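Local coordinates for giardin subunit alpha-1 (Giardia intestinalis, PDB 4EVF), which binds calcium and phosphatidylserine-containing membranes as an annexin and is involved in attachment of the parasite to the intestinal mucosa, at residues Q13-K18 with D52-A57; G61-L66 with K282-I287; V77-I82 with A112-M117; M140-A145 with L174-G179; V181-Y186 with F222-M227. All blocks are in the same frame, centred on the assembly; numbering follows the deposited sequence.

Contact 1: residues Q13-K18 with D52-A57; sequences QAIDAK and DDIKKA
Ile15, near the end of helix 4-16, packs against Ala57, Ile54 and Asp53 on helix 50-57. Its CB is directed toward that helix and splits into two branches. The CG2 branch stands anti to the backbone N and meets the methyl group of Ala57, with Ile15 CG2 at 3.4 Å from Ala57 CB. This is tighter than usual van der Waals contact between carbons. Ile15 CG2 is also 3.9 Å from Asp53 O. The other branch runs through CG1 and is fully extended (chi2 179°). Its tip, Ile15 CD1, touches Ile54 CG1 at 3.7 Å and lies 4.2 Å from Asp53 CB. The two isoleucine side chains cross at about a right angle. Ala57 also faces the backbone, with Ala57 CB 3.4 Å from Ile15 O.

Lys18 closes the edge of the contact. It has positive phi and is the C-prime residue of a Schellman motif that ends the helix. Its aliphatic chain runs past Ala57, and Lys18 CE comes to 3.3 Å from Ala57 O. A bend at chi4 (54°) leaves Lys18 NZ 4.0 Å from that oxygen. The carboxylate of Asp53 is engaged elsewhere: OD2 is hydrogen-bonded to Tyr42 OH and forms a salt bridge with Lys48.

Both helices lie in the predicted first annexin repeat, and Ile15 also touches Ile23 of helix 20-28. Carbon groups meet one another and backbone carbonyl oxygens, with no directional bond between the segments, so the contact rests on van der Waals fit.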
# COMPACT_ATOMS: atom_id res chain seq x y z
N GLN A 13 -17.93 2.24 -23.40
CA GLN A 13 -19.23 1.59 -23.37
C GLN A 13 -19.61 1.11 -21.97
O GLN A 13 -20.80 1.04 -21.64
CB GLN A 13 -19.26 0.44 -24.38
CG GLN A 13 -19.41 0.92 -25.80
CD GLN A 13 -18.88 -0.06 -26.82
OE1 GLN A 13 -18.19 -1.01 -26.47
NE2 GLN A 13 -19.19 0.18 -28.09
N ALA A 14 -18.61 0.80 -21.15
CA ALA A 14 -18.88 0.37 -19.78
C ALA A 14 -19.33 1.59 -18.99
O ALA A 14 -20.22 1.50 -18.13
CB ALA A 14 -17.64 -0.26 -19.15
N ILE A 15 -18.72 2.74 -19.29
CA ILE A 15 -19.02 3.99 -18.59
C ILE A 15 -20.41 4.47 -18.98
O ILE A 15 -21.18 4.94 -18.14
CB ILE A 15 -17.99 5.08 -18.93
CG1 ILE A 15 -16.62 4.75 -18.32
CG2 ILE A 15 -18.46 6.43 -18.43
CD1 ILE A 15 -15.54 5.78 -18.65
N ASP A 16 -20.71 4.34 -20.27
CA ASP A 16 -22.05 4.65 -20.77
C ASP A 16 -23.08 3.74 -20.11
O ASP A 16 -24.17 4.17 -19.76
CB ASP A 16 -22.10 4.47 -22.28
CG ASP A 16 -21.36 5.57 -23.03
OD1 ASP A 16 -21.27 6.70 -22.50
OD2 ASP A 16 -20.88 5.31 -24.15
N ALA A 17 -22.73 2.46 -19.97
CA ALA A 17 -23.62 1.50 -19.33
C ALA A 17 -23.66 1.72 -17.82
O ALA A 17 -24.51 1.15 -17.13
CB ALA A 17 -23.19 0.08 -19.65
N LYS A 18 -22.74 2.54 -17.31
CA LYS A 18 -22.64 2.75 -15.87
C LYS A 18 -22.39 1.42 -15.15
O LYS A 18 -22.80 1.23 -14.00
CB LYS A 18 -23.90 3.43 -15.34
CG LYS A 18 -24.18 4.78 -15.98
CD LYS A 18 -25.48 5.37 -15.46
CE LYS A 18 -25.46 6.90 -15.50
NZ LYS A 18 -25.12 7.43 -16.84
N ASP A 52 -12.47 11.79 -15.30
CA ASP A 52 -13.57 12.76 -15.34
C ASP A 52 -14.86 12.14 -15.88
O ASP A 52 -15.95 12.46 -15.41
CB ASP A 52 -13.20 14.01 -16.16
CG ASP A 52 -12.17 14.89 -15.47
OD1 ASP A 52 -11.88 14.65 -14.27
OD2 ASP A 52 -11.64 15.82 -16.12
N ASP A 53 -14.74 11.27 -16.87
CA ASP A 53 -15.92 10.62 -17.44
C ASP A 53 -16.49 9.62 -16.44
O ASP A 53 -17.70 9.58 -16.21
CB ASP A 53 -15.59 9.96 -18.78
CG ASP A 53 -15.91 10.86 -19.97
OD1 ASP A 53 -16.30 12.02 -19.75
OD2 ASP A 53 -15.76 10.41 -21.13
N ILE A 54 -15.61 8.84 -15.83
CA ILE A 54 -16.01 7.93 -14.76
C ILE A 54 -16.76 8.65 -13.64
O ILE A 54 -17.84 8.22 -13.21
CB ILE A 54 -14.79 7.20 -14.19
CG1 ILE A 54 -14.13 6.36 -15.28
CG2 ILE A 54 -15.17 6.32 -12.99
CD1 ILE A 54 -12.81 5.78 -14.87
N LYS A 55 -16.20 9.75 -13.16
CA LYS A 55 -16.84 10.52 -12.09
C LYS A 55 -18.24 10.97 -12.50
O LYS A 55 -19.17 10.93 -11.69
CB LYS A 55 -15.99 11.73 -11.71
CG LYS A 55 -16.65 12.63 -10.67
CD LYS A 55 -15.73 13.75 -10.24
CE LYS A 55 -16.33 14.55 -9.08
NZ LYS A 55 -15.37 15.56 -8.54
N LYS A 56 -18.39 11.40 -13.74
CA LYS A 56 -19.68 11.88 -14.22
C LYS A 56 -20.69 10.75 -14.38
O LYS A 56 -21.88 10.97 -14.23
CB LYS A 56 -19.53 12.65 -15.53
CG LYS A 56 -18.68 13.91 -15.43
CD LYS A 56 -18.78 14.76 -16.69
CE LYS A 56 -17.57 15.67 -16.87
NZ LYS A 56 -17.62 16.92 -16.06
N ALA A 57 -20.20 9.54 -14.69
CA ALA A 57 -21.12 8.43 -14.95
C ALA A 57 -21.61 7.72 -13.69
O ALA A 57 -22.73 7.20 -13.66
CB ALA A 57 -20.47 7.43 -15.89

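Contact 2: residues G61-L66 with K282-I287; sequences GSEESL and KRMAPI
Glu63 and Arg283 form the charged part of this contact. The carboxylate lies stacked over one face of the guanidinium, with the two planes only 11° apart. Glu63 OE1 is 3.4 Å from Arg283 NH1, a salt bridge of charges alone, since the oxygen sits above the guanidinium plane and no N-H points at it. The N-H groups serve other partners: NH1 bonds Gly60 O and NH2 pairs with Glu20. These partners fix the rotation of the guanidinium, and Glu63 lies over one face. A bend in Glu63 at chi2 (87°) turns CD toward the arginine chain.

The segments come from the predicted first and fourth annexin repeats, 216 residues apart. Their pairing into one module is the usual annexin arrangement, which brings the first and last repeats together.

A polar approach without a bond follows. Glu63 OE2 is 3.3 Å from Met284 N, but the angle is poor, and that N-H bonds Asp281 OD1.

The rest is apolar. Ile287 CD1 touches Glu63 CG at 3.5 Å, the two side chains crossing at about a right angle. Met284 CE reaches Ser62 CB at 3.7 Å. Leu66 and Ile287 run past one another in opposite senses, Leu66 CD2 4.1 Å from Ile287 CG2.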
# COMPACT_ATOMS: atom_id res chain seq x y z
N GLY A 61 -19.10 7.79 -3.88
CA GLY A 61 -18.73 6.95 -2.77
C GLY A 61 -17.35 6.44 -3.10
O GLY A 61 -16.77 6.83 -4.11
N SER A 62 -16.82 5.61 -2.23
CA SER A 62 -15.46 5.10 -2.40
C SER A 62 -15.30 4.28 -3.68
O SER A 62 -14.19 4.14 -4.18
CB SER A 62 -15.03 4.27 -1.19
OG SER A 62 -14.75 5.10 -0.07
N GLU A 63 -16.42 3.75 -4.18
CA GLU A 63 -16.42 2.94 -5.40
C GLU A 63 -15.98 3.76 -6.61
O GLU A 63 -15.10 3.36 -7.36
CB GLU A 63 -17.81 2.34 -5.68
CG GLU A 63 -18.23 1.21 -4.75
CD GLU A 63 -18.89 1.70 -3.49
OE1 GLU A 63 -18.87 2.93 -3.27
OE2 GLU A 63 -19.45 0.87 -2.73
N GLU A 64 -16.60 4.93 -6.78
CA GLU A 64 -16.27 5.78 -7.91
C GLU A 64 -14.84 6.31 -7.75
O GLU A 64 -14.06 6.29 -8.70
CB GLU A 64 -17.28 6.93 -8.07
CG GLU A 64 -16.79 8.28 -7.60
CD GLU A 64 -17.66 9.43 -8.09
OE1 GLU A 64 -17.45 10.56 -7.62
OE2 GLU A 64 -18.55 9.18 -8.94
N SER A 65 -14.50 6.74 -6.55
CA SER A 65 -13.16 7.27 -6.28
C SER A 65 -12.07 6.27 -6.63
O SER A 65 -11.08 6.63 -7.28
CB SER A 65 -13.03 7.69 -4.81
OG SER A 65 -13.84 8.83 -4.55
N LEU A 66 -12.27 5.02 -6.22
CA LEU A 66 -11.36 3.92 -6.54
C LEU A 66 -11.19 3.73 -8.05
O LEU A 66 -10.07 3.60 -8.56
CB LEU A 66 -11.83 2.62 -5.88
CG LEU A 66 -11.13 1.32 -6.31
CD1 LEU A 66 -9.62 1.42 -6.20
CD2 LEU A 66 -11.62 0.10 -5.51
N LYS A 282 -22.91 -4.64 -0.92
CA LYS A 282 -23.31 -5.22 -2.19
C LYS A 282 -22.63 -4.58 -3.40
O LYS A 282 -22.34 -5.26 -4.38
CB LYS A 282 -24.83 -5.10 -2.36
CG LYS A 282 -25.47 -6.34 -2.92
CD LYS A 282 -26.98 -6.29 -2.78
CE LYS A 282 -27.61 -5.28 -3.71
NZ LYS A 282 -29.09 -5.28 -3.56
N ARG A 283 -22.40 -3.27 -3.32
CA ARG A 283 -21.77 -2.51 -4.39
C ARG A 283 -20.24 -2.66 -4.38
O ARG A 283 -19.64 -3.07 -5.38
CB ARG A 283 -22.17 -1.03 -4.28
CG ARG A 283 -21.64 -0.13 -5.39
CD ARG A 283 -21.96 1.33 -5.10
NE ARG A 283 -21.45 2.24 -6.12
CZ ARG A 283 -21.32 3.55 -5.94
NH1 ARG A 283 -21.65 4.10 -4.77
NH2 ARG A 283 -20.85 4.32 -6.91
N MET A 284 -19.62 -2.36 -3.25
CA MET A 284 -18.16 -2.35 -3.15
C MET A 284 -17.53 -3.73 -3.31
O MET A 284 -16.49 -3.86 -3.96
CB MET A 284 -17.73 -1.77 -1.80
CG MET A 284 -16.23 -1.89 -1.53
SD MET A 284 -15.25 -0.86 -2.66
CE MET A 284 -15.72 0.77 -2.10
N ALA A 285 -18.13 -4.75 -2.71
CA ALA A 285 -17.51 -6.07 -2.69
C ALA A 285 -17.18 -6.67 -4.07
O ALA A 285 -16.07 -7.15 -4.28
CB ALA A 285 -18.34 -7.04 -1.86
N PRO A 286 -18.15 -6.66 -5.00
CA PRO A 286 -17.82 -7.24 -6.30
C PRO A 286 -16.70 -6.47 -6.99
O PRO A 286 -15.89 -7.05 -7.71
CB PRO A 286 -19.14 -7.12 -7.10
CG PRO A 286 -19.98 -6.16 -6.33
CD PRO A 286 -19.57 -6.29 -4.90
N ILE A 287 -16.66 -5.16 -6.76
CA ILE A 287 -15.60 -4.34 -7.32
C ILE A 287 -14.25 -4.81 -6.79
O ILE A 287 -13.33 -5.07 -7.56
CB ILE A 287 -15.82 -2.85 -7.03
CG1 ILE A 287 -17.03 -2.33 -7.80
CG2 ILE A 287 -14.56 -2.05 -7.36
CD1 ILE A 287 -17.47 -0.94 -7.41

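Contact 3: residues V77-I82 with A112-M117; sequences VRAQHI and AAYTRM
Ala79 on helix 74-87 fits against Ala113, Tyr114 and Met117 on helix 104-118. The axes of the two short segments approach to 8.7 Å and cross at -68°. This close crossing is the tight part. Ala79 CB points toward the other helix, 3.8 Å from Met117 SD and 4.2 Å from Ala113 CB. The Tyr114 ring sits beside it, its CG anti to the backbone N (chi1 -165°). Its edge faces the backbone: Tyr114 CD2 is 3.8 Å from Ala79 O, which lies near the ring plane. The hydroxyl of this tyrosine bonds Asp125 and Arg83.

Two parts are looser. Ile82 CG2 is 4.3 Å from Tyr114 CE2, a slack but buried contact. Met117 and Gln80 are partly exposed, and their side chains cross at about a right angle.

Both helices belong to the predicted second annexin repeat, and their small residues let the backbones come near. The chemistry is mostly apolar. The ring edge next to a carbonyl oxygen probably adds a mild electrostatic attraction, while Met117 joins the tight part through SD and the partly exposed side through CE.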
# COMPACT_ATOMS: atom_id res chain seq x y z
N VAL A 77 -2.19 10.42 -7.02
CA VAL A 77 -3.11 9.72 -6.12
C VAL A 77 -2.47 9.56 -4.74
O VAL A 77 -3.02 10.03 -3.74
CB VAL A 77 -3.52 8.34 -6.69
CG1 VAL A 77 -4.30 7.54 -5.64
CG2 VAL A 77 -4.33 8.50 -7.97
N ARG A 78 -1.32 8.90 -4.70
CA ARG A 78 -0.61 8.70 -3.43
C ARG A 78 -0.30 10.01 -2.71
O ARG A 78 -0.51 10.13 -1.49
CB ARG A 78 0.66 7.86 -3.63
CG ARG A 78 1.33 7.42 -2.33
CD ARG A 78 2.63 6.63 -2.55
NE ARG A 78 2.45 5.33 -3.22
CZ ARG A 78 2.08 4.22 -2.59
NH1 ARG A 78 1.95 3.08 -3.27
NH2 ARG A 78 1.84 4.24 -1.29
N ALA A 79 0.19 11.01 -3.44
CA ALA A 79 0.49 12.31 -2.85
C ALA A 79 -0.73 12.93 -2.18
O ALA A 79 -0.62 13.50 -1.09
CB ALA A 79 1.05 13.26 -3.90
N GLN A 80 -1.89 12.85 -2.84
CA GLN A 80 -3.12 13.43 -2.30
C GLN A 80 -3.60 12.67 -1.06
O GLN A 80 -4.09 13.28 -0.09
CB GLN A 80 -4.22 13.47 -3.37
CG GLN A 80 -5.56 14.04 -2.88
CD GLN A 80 -5.49 15.51 -2.57
OE1 GLN A 80 -5.78 15.94 -1.44
NE2 GLN A 80 -5.11 16.31 -3.56
N HIS A 81 -3.47 11.35 -1.08
CA HIS A 81 -3.76 10.52 0.10
C HIS A 81 -2.91 10.96 1.29
O HIS A 81 -3.40 11.07 2.42
CB HIS A 81 -3.47 9.05 -0.19
CG HIS A 81 -4.51 8.37 -1.02
ND1 HIS A 81 -5.86 8.69 -0.96
CD2 HIS A 81 -4.41 7.38 -1.94
CE1 HIS A 81 -6.53 7.93 -1.80
NE2 HIS A 81 -5.67 7.12 -2.41
N ILE A 82 -1.63 11.22 1.03
CA ILE A 82 -0.71 11.67 2.08
C ILE A 82 -1.07 13.07 2.61
O ILE A 82 -1.00 13.33 3.81
CB ILE A 82 0.75 11.65 1.57
CG1 ILE A 82 1.19 10.20 1.31
CG2 ILE A 82 1.67 12.36 2.54
CD1 ILE A 82 2.60 10.08 0.76
N ALA A 112 7.87 13.97 -5.89
CA ALA A 112 7.86 14.97 -6.95
C ALA A 112 6.44 15.46 -7.22
O ALA A 112 6.21 16.66 -7.42
CB ALA A 112 8.52 14.43 -8.23
N ALA A 113 5.47 14.55 -7.18
CA ALA A 113 4.10 14.95 -7.42
C ALA A 113 3.62 15.89 -6.32
O ALA A 113 2.90 16.85 -6.57
CB ALA A 113 3.20 13.73 -7.52
N TYR A 114 4.06 15.61 -5.09
CA TYR A 114 3.66 16.40 -3.94
C TYR A 114 4.13 17.85 -4.07
O TYR A 114 3.41 18.78 -3.75
CB TYR A 114 4.20 15.77 -2.65
CG TYR A 114 3.55 16.29 -1.39
CD1 TYR A 114 4.00 17.45 -0.77
CD2 TYR A 114 2.48 15.60 -0.81
CE1 TYR A 114 3.41 17.93 0.38
CE2 TYR A 114 1.88 16.08 0.36
CZ TYR A 114 2.35 17.24 0.95
OH TYR A 114 1.76 17.71 2.10
N THR A 115 5.36 18.03 -4.55
CA THR A 115 5.87 19.37 -4.77
C THR A 115 5.07 20.09 -5.84
O THR A 115 4.75 21.27 -5.71
CB THR A 115 7.35 19.34 -5.15
OG1 THR A 115 8.10 18.86 -4.03
CG2 THR A 115 7.85 20.72 -5.52
N ARG A 116 4.72 19.36 -6.89
CA ARG A 116 3.98 19.94 -7.99
C ARG A 116 2.59 20.37 -7.53
O ARG A 116 2.10 21.42 -7.93
CB ARG A 116 3.87 18.94 -9.13
CG ARG A 116 3.73 19.56 -10.51
CD ARG A 116 3.90 18.51 -11.59
NE ARG A 116 3.04 17.36 -11.31
CZ ARG A 116 3.48 16.14 -11.04
NH1 ARG A 116 4.78 15.87 -11.02
NH2 ARG A 116 2.60 15.17 -10.79
N MET A 117 1.98 19.56 -6.68
CA MET A 117 0.60 19.76 -6.28
C MET A 117 0.43 20.79 -5.16
O MET A 117 -0.55 21.54 -5.13
CB MET A 117 -0.03 18.42 -5.86
CG MET A 117 -0.03 17.35 -6.96
SD MET A 117 -0.47 15.67 -6.43
CE MET A 117 -2.26 15.78 -6.31

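Contact 4: residues M140-A145 with L174-G179; sequences MEKWMA and LIDFFG
Helix 135-145 and helix 171-180 run roughly side by side, the axes of the short segments 8.9 Å apart and turned by only 28°, with Trp143 CA and Gly179 CA 5.0 Å apart. Lys142 reaches across to the other helix. Gly179 has no side chain, and the Lys142 chain passes over its backbone, with Lys142 CG 3.8 Å from Gly179 O. Bends at chi2 and chi3 bring CE to Ile175 and Asp176, the lysine crossing Asp176 obliquely. Lys142 CE comes to 3.8 Å from Ile175 O and also touches the CG2 methyl of Ile175. At the tip, Lys142 NZ is 4.0 Å from Asp176 OD1. The charges are opposite, but this is beyond salt-bridge range. Asp176 OD2 also has a long, weak ion pair with Arg151.

The contact joins the predicted second and third annexin repeats. These two repeats commonly pair as one module in annexins. A CB on Gly179 would point at helix 135-145 and clash with Lys142 CG, so glycine is what allows the close approach.

On the other flank stands Trp143, its CG anti to the backbone N (chi1 -165°). Its CZ3 approaches Phe178 O to 3.4 Å, obliquely to the ring. That oxygen accepts a hydrogen bond from Arg148 NH1, and Arg148 also makes a cation-pi contact with Trp143. The indole packs on Ala220 and Ala223 of helix 211-225 as well.

A water lies between the two backbones, 2.6 Å from Lys142 O and 2.8 Å from Gly179 O. It can donate to both, but further acceptors nearby compete for its two protons, so each bond may be only partly made.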
# COMPACT_ATOMS: atom_id res chain seq x y z
N MET A 140 9.54 5.87 10.39
CA MET A 140 8.92 6.38 9.16
C MET A 140 9.81 7.40 8.46
O MET A 140 9.89 7.42 7.23
CB MET A 140 7.52 6.94 9.41
CG MET A 140 6.46 5.85 9.56
SD MET A 140 4.78 6.51 9.55
CE MET A 140 3.85 5.05 10.06
N GLU A 141 10.48 8.23 9.25
CA GLU A 141 11.43 9.19 8.69
C GLU A 141 12.53 8.48 7.90
O GLU A 141 12.85 8.86 6.77
CB GLU A 141 12.06 10.03 9.80
CG GLU A 141 13.00 11.10 9.26
CD GLU A 141 13.56 11.97 10.36
OE1 GLU A 141 13.67 11.51 11.51
OE2 GLU A 141 13.89 13.13 10.05
N LYS A 142 13.11 7.45 8.50
CA LYS A 142 14.19 6.71 7.86
C LYS A 142 13.67 5.87 6.69
O LYS A 142 14.35 5.69 5.69
CB LYS A 142 14.89 5.83 8.90
CG LYS A 142 16.15 5.16 8.41
CD LYS A 142 17.31 5.47 9.33
CE LYS A 142 16.94 5.20 10.76
NZ LYS A 142 18.01 5.66 11.69
N TRP A 143 12.46 5.35 6.84
CA TRP A 143 11.82 4.61 5.76
C TRP A 143 11.68 5.46 4.50
O TRP A 143 11.98 5.01 3.39
CB TRP A 143 10.44 4.13 6.19
CG TRP A 143 9.88 3.07 5.31
CD1 TRP A 143 9.14 3.25 4.18
CD2 TRP A 143 10.00 1.66 5.50
NE1 TRP A 143 8.80 2.03 3.65
CE2 TRP A 143 9.31 1.04 4.45
CE3 TRP A 143 10.63 0.86 6.46
CZ2 TRP A 143 9.23 -0.36 4.32
CZ3 TRP A 143 10.54 -0.51 6.35
CH2 TRP A 143 9.85 -1.11 5.28
N MET A 144 11.21 6.69 4.68
CA MET A 144 10.97 7.59 3.55
C MET A 144 12.25 7.90 2.77
O MET A 144 12.20 8.22 1.58
CB MET A 144 10.29 8.88 4.02
CG MET A 144 8.82 8.67 4.40
SD MET A 144 7.94 10.08 5.10
CE MET A 144 7.99 11.30 3.81
N ALA A 145 13.40 7.80 3.44
CA ALA A 145 14.68 8.07 2.79
C ALA A 145 15.01 7.02 1.73
O ALA A 145 15.76 7.27 0.79
CB ALA A 145 15.80 8.15 3.83
N LEU A 174 17.07 -1.01 16.44
CA LEU A 174 15.84 -1.48 15.81
C LEU A 174 15.38 -0.54 14.70
O LEU A 174 15.01 -0.98 13.60
CB LEU A 174 14.76 -1.64 16.86
CG LEU A 174 14.54 -3.01 17.49
CD1 LEU A 174 15.72 -3.95 17.44
CD2 LEU A 174 13.98 -2.85 18.93
N ILE A 175 15.40 0.76 14.98
CA ILE A 175 14.93 1.77 14.04
C ILE A 175 15.84 1.78 12.81
O ILE A 175 15.38 1.83 11.67
CB ILE A 175 14.87 3.16 14.70
CG1 ILE A 175 13.78 3.18 15.78
CG2 ILE A 175 14.60 4.24 13.68
CD1 ILE A 175 13.92 4.33 16.77
N ASP A 176 17.14 1.74 13.06
CA ASP A 176 18.11 1.73 11.98
C ASP A 176 18.03 0.43 11.19
O ASP A 176 18.10 0.44 9.97
CB ASP A 176 19.52 1.92 12.54
CG ASP A 176 20.58 1.84 11.48
OD1 ASP A 176 20.81 2.87 10.81
OD2 ASP A 176 21.16 0.75 11.29
N PHE A 177 17.87 -0.70 11.88
CA PHE A 177 17.79 -1.97 11.19
C PHE A 177 16.58 -2.06 10.25
O PHE A 177 16.73 -2.31 9.06
CB PHE A 177 17.75 -3.15 12.17
CG PHE A 177 17.55 -4.48 11.49
CD1 PHE A 177 16.27 -4.98 11.28
CD2 PHE A 177 18.64 -5.20 11.03
CE1 PHE A 177 16.09 -6.19 10.64
CE2 PHE A 177 18.46 -6.41 10.41
CZ PHE A 177 17.20 -6.91 10.20
N PHE A 178 15.38 -1.86 10.79
CA PHE A 178 14.19 -1.93 9.96
C PHE A 178 14.15 -0.82 8.90
O PHE A 178 13.62 -1.01 7.81
CB PHE A 178 12.93 -1.97 10.83
CG PHE A 178 12.71 -3.29 11.49
CD1 PHE A 178 12.08 -4.32 10.82
CD2 PHE A 178 13.18 -3.53 12.78
CE1 PHE A 178 11.90 -5.56 11.41
CE2 PHE A 178 13.01 -4.76 13.37
CZ PHE A 178 12.36 -5.77 12.69
N GLY A 179 14.75 0.33 9.21
CA GLY A 179 14.78 1.44 8.27
C GLY A 179 15.79 1.36 7.14
O GLY A 179 15.66 2.09 6.15
O HOH W 1 15.92 4.18 4.32

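Contact 5: residues V181-Y186 with F222-M227; sequences VPSAEY and FALLGM
The ring of Tyr186 carries Leu224 over one face and Leu225 at its edge. Leu224 CB sits 3.8 Å from the centroid of the Tyr186 ring and 27° off the ring normal, a CH-pi contact. The approach is offset toward the rim, and the nearest ring atom, Tyr186 CD2, is 3.5 Å from Leu224 CB. The tyrosine and Leu224 cross at about a right angle. At the edge, Leu225 CG lies in the ring plane, and Leu225 CD2 is 3.7 Å from Tyr186 CD2. The hydroxyl at the far end bonds His221 ND1, which fixes the tip of the ring.

Leu224 is gripped from more than one side. Its CD1 also meets Val181 CG1 at 3.8 Å. That valine methyl stands between its backbone N and carbonyl carbon (chi1 71°), the crowded position. Leu224 CD2 lies near Ser183 OG. Ser183 CB comes to 3.4 Å from Leu224 O.

A water bridges the segments beside this core. It is 2.7 Å from Ser183 OG, and it donates to Ala223 O at 2.9 Å. This satisfies polar groups at the margin of an otherwise apolar contact.

The contact lies in the predicted third annexin repeat. Gly226 follows helix 211-225 with positive phi and stands at the N-cap of helix 227-240, so the chain turns directly into the predicted fourth repeat. Among the neighbours, Tyr186 packs on Phe177 and Leu224 on Phe178, both of helix 171-180. Leu224 also touches Trp143 of helix 135-145. Arg187, next along helix 183-196, bonds Leu225 O from its NE.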
# COMPACT_ATOMS: atom_id res chain seq x y z
N VAL A 181 17.69 -2.01 6.29
CA VAL A 181 18.00 -3.35 5.81
C VAL A 181 17.34 -3.57 4.44
O VAL A 181 16.19 -3.21 4.24
CB VAL A 181 17.56 -4.46 6.79
CG1 VAL A 181 16.05 -4.58 6.83
CG2 VAL A 181 18.18 -5.79 6.40
N PRO A 182 18.10 -4.15 3.49
CA PRO A 182 17.50 -4.45 2.19
C PRO A 182 16.53 -5.61 2.34
O PRO A 182 16.78 -6.50 3.15
CB PRO A 182 18.71 -4.85 1.33
CG PRO A 182 19.90 -4.22 2.02
CD PRO A 182 19.56 -4.32 3.49
N SER A 183 15.43 -5.60 1.59
CA SER A 183 14.45 -6.66 1.67
C SER A 183 15.06 -8.02 1.38
O SER A 183 14.76 -9.01 2.05
CB SER A 183 13.30 -6.41 0.70
OG SER A 183 12.61 -5.23 1.03
N ALA A 184 15.93 -8.07 0.37
CA ALA A 184 16.51 -9.34 -0.04
C ALA A 184 17.25 -10.00 1.11
O ALA A 184 17.31 -11.22 1.18
CB ALA A 184 17.43 -9.15 -1.24
N GLU A 185 17.81 -9.19 2.01
CA GLU A 185 18.56 -9.70 3.16
C GLU A 185 17.63 -9.99 4.32
O GLU A 185 17.87 -10.90 5.12
CB GLU A 185 19.61 -8.67 3.60
CG GLU A 185 20.54 -8.24 2.47
CD GLU A 185 21.80 -7.54 2.97
OE1 GLU A 185 21.81 -7.06 4.13
OE2 GLU A 185 22.78 -7.49 2.19
N TYR A 186 16.56 -9.22 4.41
CA TYR A 186 15.65 -9.37 5.55
C TYR A 186 15.09 -10.79 5.66
O TYR A 186 15.09 -11.38 6.75
CB TYR A 186 14.52 -8.36 5.48
CG TYR A 186 13.60 -8.41 6.68
CD1 TYR A 186 13.96 -7.78 7.87
CD2 TYR A 186 12.38 -9.07 6.63
CE1 TYR A 186 13.12 -7.81 8.98
CE2 TYR A 186 11.53 -9.10 7.74
CZ TYR A 186 11.91 -8.47 8.91
OH TYR A 186 11.09 -8.49 10.03
N PHE A 222 6.30 -7.03 7.38
CA PHE A 222 5.62 -7.58 6.20
C PHE A 222 6.14 -6.96 4.91
O PHE A 222 6.33 -7.67 3.92
CB PHE A 222 4.11 -7.38 6.29
CG PHE A 222 3.43 -8.33 7.24
CD1 PHE A 222 2.59 -7.84 8.24
CD2 PHE A 222 3.61 -9.69 7.14
CE1 PHE A 222 1.96 -8.71 9.13
CE2 PHE A 222 2.98 -10.56 8.02
CZ PHE A 222 2.16 -10.06 9.01
N ALA A 223 6.34 -5.64 4.92
CA ALA A 223 6.80 -4.93 3.72
C ALA A 223 8.12 -5.52 3.26
O ALA A 223 8.29 -5.83 2.08
CB ALA A 223 6.97 -3.45 3.99
N LEU A 224 9.05 -5.69 4.20
CA LEU A 224 10.37 -6.24 3.90
C LEU A 224 10.28 -7.69 3.40
O LEU A 224 11.08 -8.10 2.56
CB LEU A 224 11.30 -6.12 5.11
CG LEU A 224 11.59 -4.67 5.51
CD1 LEU A 224 12.25 -4.58 6.88
CD2 LEU A 224 12.44 -3.97 4.41
N LEU A 225 9.31 -8.45 3.91
CA LEU A 225 9.07 -9.81 3.43
C LEU A 225 8.50 -9.83 2.01
O LEU A 225 8.74 -10.76 1.24
CB LEU A 225 8.13 -10.58 4.36
CG LEU A 225 8.70 -10.99 5.71
CD1 LEU A 225 7.69 -11.85 6.46
CD2 LEU A 225 10.01 -11.74 5.51
N GLY A 226 7.73 -8.81 1.69
CA GLY A 226 7.16 -8.69 0.37
C GLY A 226 5.93 -7.82 0.40
O GLY A 226 5.07 -7.96 1.28
N MET A 227 5.85 -6.90 -0.55
CA MET A 227 4.73 -5.98 -0.64
C MET A 227 3.37 -6.70 -0.70
O MET A 227 2.38 -6.18 -0.16
CB MET A 227 4.91 -5.06 -1.85
CG MET A 227 5.99 -4.01 -1.67
SD MET A 227 5.57 -2.80 -0.39
CE MET A 227 7.20 -2.27 0.11
O HOH W 2 10.14 -5.33 -0.06

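How the contacts relate
Four of the contacts form two pairs on opposite sides of the chain's centre. Contacts 1 and 2 lie together, centres 14 Å apart, and touch where Lys55 O is 3.3 Å from Glu64 OE2. Contacts 4 and 5 lie 12 Å apart between centres and share a packed interface, with Phe178 CE1 3.3 Å from Tyr186 OH and Trp143 CZ2 3.8 Å from Ala223 CB. Contact 3 sits between the pairs, its nearest atoms about 7 Å from contact 2 and about 6 Å from contact 4. Along the chain, contact 2 encloses contacts 3, 4 and 5. This is the apo form, so the structure relates none of them to a calcium site.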